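Local coordinates for protein beta-lactamase Mb2281c (Mycobacterium bovis, PDB 3I7J) that probably acts as a serine hydrolase of the beta-lactamase family, opening beta-lactam rings or related amide or ester bonds, at residues A[7-17]-A[29-37]. Residues are numbered along the deposited sequence; the frame is centred on the assembly and turned at random.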
loop_
_atom_site.group_PDB
_atom_site.type_symbol
_atom_site.label_atom_id
_atom_site.label_comp_id
_atom_site.label_asym_id
_atom_site.label_seq_id
_atom_site.Cartn_x
_atom_site.Cartn_y
_atom_site.Cartn_z
ATOM N N LEU A 7 0.966 -14.855 16.312
ATOM C CA LEU A 7 0.033 -13.764 16.563
ATOM C C LEU A 7 -0.660 -13.915 17.914
ATOM O O LEU A 7 -0.986 -12.923 18.566
ATOM C CB LEU A 7 -1.018 -13.698 15.451
ATOM C CG LEU A 7 -0.923 -12.541 14.449
ATOM C CD1 LEU A 7 0.400 -12.586 13.711
ATOM C CD2 LEU A 7 -2.083 -12.621 13.472
ATOM N N GLY A 8 -0.885 -15.157 18.330
ATOM C CA GLY A 8 -1.540 -15.404 19.603
ATOM C C GLY A 8 -0.765 -14.847 20.781
ATOM O O GLY A 8 -1.336 -14.583 21.836
ATOM N N GLY A 9 0.540 -14.663 20.602
ATOM C CA GLY A 9 1.357 -14.135 21.677
ATOM C C GLY A 9 1.649 -12.656 21.532
ATOM O O GLY A 9 2.408 -12.093 22.318
ATOM N N TRP A 10 1.051 -12.018 20.528
ATOM C CA TRP A 10 1.268 -10.588 20.306
ATOM C C TRP A 10 0.510 -9.736 21.309
ATOM O O TRP A 10 -0.618 -10.053 21.687
ATOM C CB TRP A 10 0.838 -10.189 18.891
ATOM C CG TRP A 10 1.866 -10.454 17.832
ATOM C CD1 TRP A 10 2.890 -11.355 17.889
ATOM C CD2 TRP A 10 1.927 -9.859 16.530
ATOM N NE1 TRP A 10 3.582 -11.362 16.705
ATOM C CE2 TRP A 10 3.012 -10.453 15.851
ATOM C CE3 TRP A 10 1.167 -8.881 15.869
ATOM C CZ2 TRP A 10 3.359 -10.106 14.536
ATOM C CZ3 TRP A 10 1.511 -8.536 14.566
ATOM C CH2 TRP A 10 2.598 -9.147 13.914
ATOM N N PRO A 11 1.130 -8.639 21.759
ATOM C CA PRO A 11 0.508 -7.733 22.722
ATOM C C PRO A 11 -0.489 -6.789 22.051
ATOM O O PRO A 11 -0.324 -5.571 22.088
ATOM C CB PRO A 11 1.705 -6.993 23.307
ATOM C CG PRO A 11 2.612 -6.880 22.122
ATOM C CD PRO A 11 2.540 -8.270 21.528
ATOM N N VAL A 12 -1.522 -7.359 21.440
ATOM C CA VAL A 12 -2.547 -6.578 20.759
ATOM C C VAL A 12 -3.933 -7.100 21.156
ATOM O O VAL A 12 -4.091 -8.276 21.454
ATOM C CB VAL A 12 -2.402 -6.696 19.226
ATOM C CG1 VAL A 12 -0.996 -6.303 18.808
ATOM C CG2 VAL A 12 -2.714 -8.121 18.789
ATOM N N PRO A 13 -4.953 -6.226 21.161
ATOM C CA PRO A 13 -6.324 -6.610 21.525
ATOM C C PRO A 13 -6.915 -7.660 20.580
ATOM O O PRO A 13 -7.779 -8.444 20.970
ATOM C CB PRO A 13 -7.080 -5.283 21.460
ATOM C CG PRO A 13 -6.018 -4.266 21.785
ATOM C CD PRO A 13 -4.855 -4.769 20.958
ATOM N N ALA A 14 -6.447 -7.659 19.335
ATOM C CA ALA A 14 -6.915 -8.606 18.325
ATOM C C ALA A 14 -6.070 -8.484 17.061
ATOM O O ALA A 14 -5.556 -7.406 16.739
ATOM C CB ALA A 14 -8.384 -8.347 17.989
ATOM N N ALA A 15 -5.934 -9.595 16.347
ATOM C CA ALA A 15 -5.159 -9.621 15.113
ATOM C C ALA A 15 -5.636 -10.730 14.191
ATOM O O ALA A 15 -6.270 -11.682 14.633
ATOM C CB ALA A 15 -3.672 -9.806 15.429
ATOM N N ALA A 16 -5.339 -10.584 12.904
ATOM C CA ALA A 16 -5.704 -11.571 11.895
ATOM C C ALA A 16 -4.666 -11.466 10.782
ATOM O O ALA A 16 -4.132 -10.387 10.516
ATOM C CB ALA A 16 -7.102 -11.296 11.357
ATOM N N ALA A 17 -4.371 -12.583 10.135
ATOM C CA ALA A 17 -3.377 -12.563 9.087
ATOM C C ALA A 17 -3.585 -13.665 8.073
ATOM O O ALA A 17 -4.327 -14.621 8.313
ATOM C CB ALA A 17 -1.984 -12.674 9.690
ATOM N N HIS A 29 -4.933 -16.873 10.143
ATOM C CA HIS A 29 -4.977 -16.904 11.595
ATOM C C HIS A 29 -5.885 -15.765 12.022
ATOM O O HIS A 29 -5.881 -14.705 11.402
ATOM C CB HIS A 29 -3.580 -16.716 12.189
ATOM C CG HIS A 29 -3.539 -16.880 13.676
ATOM N ND1 HIS A 29 -4.039 -15.932 14.544
ATOM C CD2 HIS A 29 -3.112 -17.907 14.447
ATOM C CE1 HIS A 29 -3.923 -16.369 15.785
ATOM N NE2 HIS A 29 -3.365 -17.566 15.755
ATOM N N GLY A 30 -6.672 -15.990 13.068
ATOM C CA GLY A 30 -7.571 -14.958 13.547
ATOM C C GLY A 30 -8.846 -14.879 12.732
ATOM O O GLY A 30 -9.103 -15.730 11.880
ATOM N N ASP A 31 -9.651 -13.854 12.982
ATOM C CA ASP A 31 -10.903 -13.704 12.251
ATOM C C ASP A 31 -10.684 -12.894 10.975
ATOM O O ASP A 31 -10.611 -11.664 11.007
ATOM C CB ASP A 31 -11.947 -13.034 13.151
ATOM C CG ASP A 31 -13.319 -13.000 12.521
ATOM O OD1 ASP A 31 -13.473 -13.529 11.395
ATOM O OD2 ASP A 31 -14.247 -12.449 13.153
ATOM N N THR A 32 -10.586 -13.597 9.850
ATOM C CA THR A 32 -10.360 -12.960 8.558
ATOM C C THR A 32 -11.586 -12.195 8.040
ATOM O O THR A 32 -11.524 -11.523 7.009
ATOM C CB THR A 32 -9.912 -14.000 7.498
ATOM O OG1 THR A 32 -10.940 -14.978 7.316
ATOM C CG2 THR A 32 -8.644 -14.697 7.945
ATOM N N ALA A 33 -12.694 -12.289 8.768
ATOM C CA ALA A 33 -13.917 -11.596 8.391
ATOM C C ALA A 33 -14.085 -10.321 9.226
ATOM O O ALA A 33 -14.944 -9.489 8.940
ATOM C CB ALA A 33 -15.129 -12.514 8.587
ATOM N N ARG A 34 -13.260 -10.172 10.257
ATOM C CA ARG A 34 -13.320 -8.997 11.123
ATOM C C ARG A 34 -12.839 -7.723 10.421
ATOM O O ARG A 34 -11.780 -7.714 9.791
ATOM C CB ARG A 34 -12.485 -9.233 12.390
ATOM C CG ARG A 34 -12.313 -7.984 13.230
ATOM C CD ARG A 34 -11.788 -8.272 14.617
ATOM N NE ARG A 34 -11.579 -7.038 15.361
ATOM C CZ ARG A 34 -11.502 -6.964 16.685
ATOM N NH1 ARG A 34 -11.619 -8.058 17.427
ATOM N NH2 ARG A 34 -11.310 -5.788 17.269
ATOM N N VAL A 35 -13.616 -6.650 10.547
ATOM C CA VAL A 35 -13.276 -5.370 9.932
ATOM C C VAL A 35 -12.229 -4.594 10.733
ATOM O O VAL A 35 -12.363 -4.428 11.942
ATOM C CB VAL A 35 -14.517 -4.466 9.789
ATOM C CG1 VAL A 35 -14.081 -3.071 9.384
ATOM C CG2 VAL A 35 -15.479 -5.040 8.749
ATOM N N PHE A 36 -11.206 -4.094 10.045
ATOM C CA PHE A 36 -10.126 -3.342 10.685
ATOM C C PHE A 36 -9.907 -1.989 9.990
ATOM O O PHE A 36 -10.137 -1.855 8.784
ATOM C CB PHE A 36 -8.815 -4.139 10.595
ATOM C CG PHE A 36 -8.736 -5.330 11.521
ATOM C CD1 PHE A 36 -8.266 -5.186 12.822
ATOM C CD2 PHE A 36 -9.082 -6.604 11.075
ATOM C CE1 PHE A 36 -8.137 -6.293 13.663
ATOM C CE2 PHE A 36 -8.958 -7.718 11.908
ATOM C CZ PHE A 36 -8.483 -7.561 13.204
ATOM N N ALA A 37 -9.466 -0.984 10.741
ATOM C CA ALA A 37 -9.172 0.310 10.134
ATOM C C ALA A 37 -7.828 0.055 9.465
ATOM O O ALA A 37 -6.939 -0.545 10.073
ATOM C CB ALA A 37 -9.036 1.399 11.205
HETATM O O HOH W 1 -8.889 -11.871 14.876
#
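Ala-17 and His-29 form an antiparallel hydrogen-bonded pair at the open end of the hairpin that edges the six-stranded sheet, strand 24-29 being outermost and strand 15-21 its neighbour. Both bonds of the pair are present: Ala-17 N reaches His-29 O at 2.9 Å, and His-29 N returns to Ala-17 O over 3.0 Å with a more bent 138°. Beyond them Gly-30, at positive phi, turns the chain away, and a water bridges the separating chains, donating to Ala-15 O and accepting from Asp-31 N; the water oxygen lies 2.8 Å from Asp-31 N.

With CG anti to the backbone N (chi1 -174°), the His-29 imidazole is carried to Leu-7, whose CB sits over one ring face, 4.2 Å from the centroid and 27° off the normal, a CH-pi contact. His-29 ND1 is buried here without a polar partner.

On the opposite side of the sheet, Ala-16 CB meets Phe-36 CE2 at 4.1 Å, while Leu-247 and Val-153 also border this patch. Ala-14 CB lies over one face of the extended Arg-34 chain's guanidinium, offset toward its rim, 3.3 Å from NH1. An Asx turn, Ala-33 N to Asp-31 OD1, accompanies the type I turn 31-34 leading to strand 36-37.

Leu-7 also touches Ile-263 of helix 256-271, and Ala-16 bonds through its backbone to Leu-247 of strand 242-248; such an N-terminal hairpin, beside a C-terminal helix and strand, is characteristic of the serine beta-lactamase and penicillin-binding-protein fold.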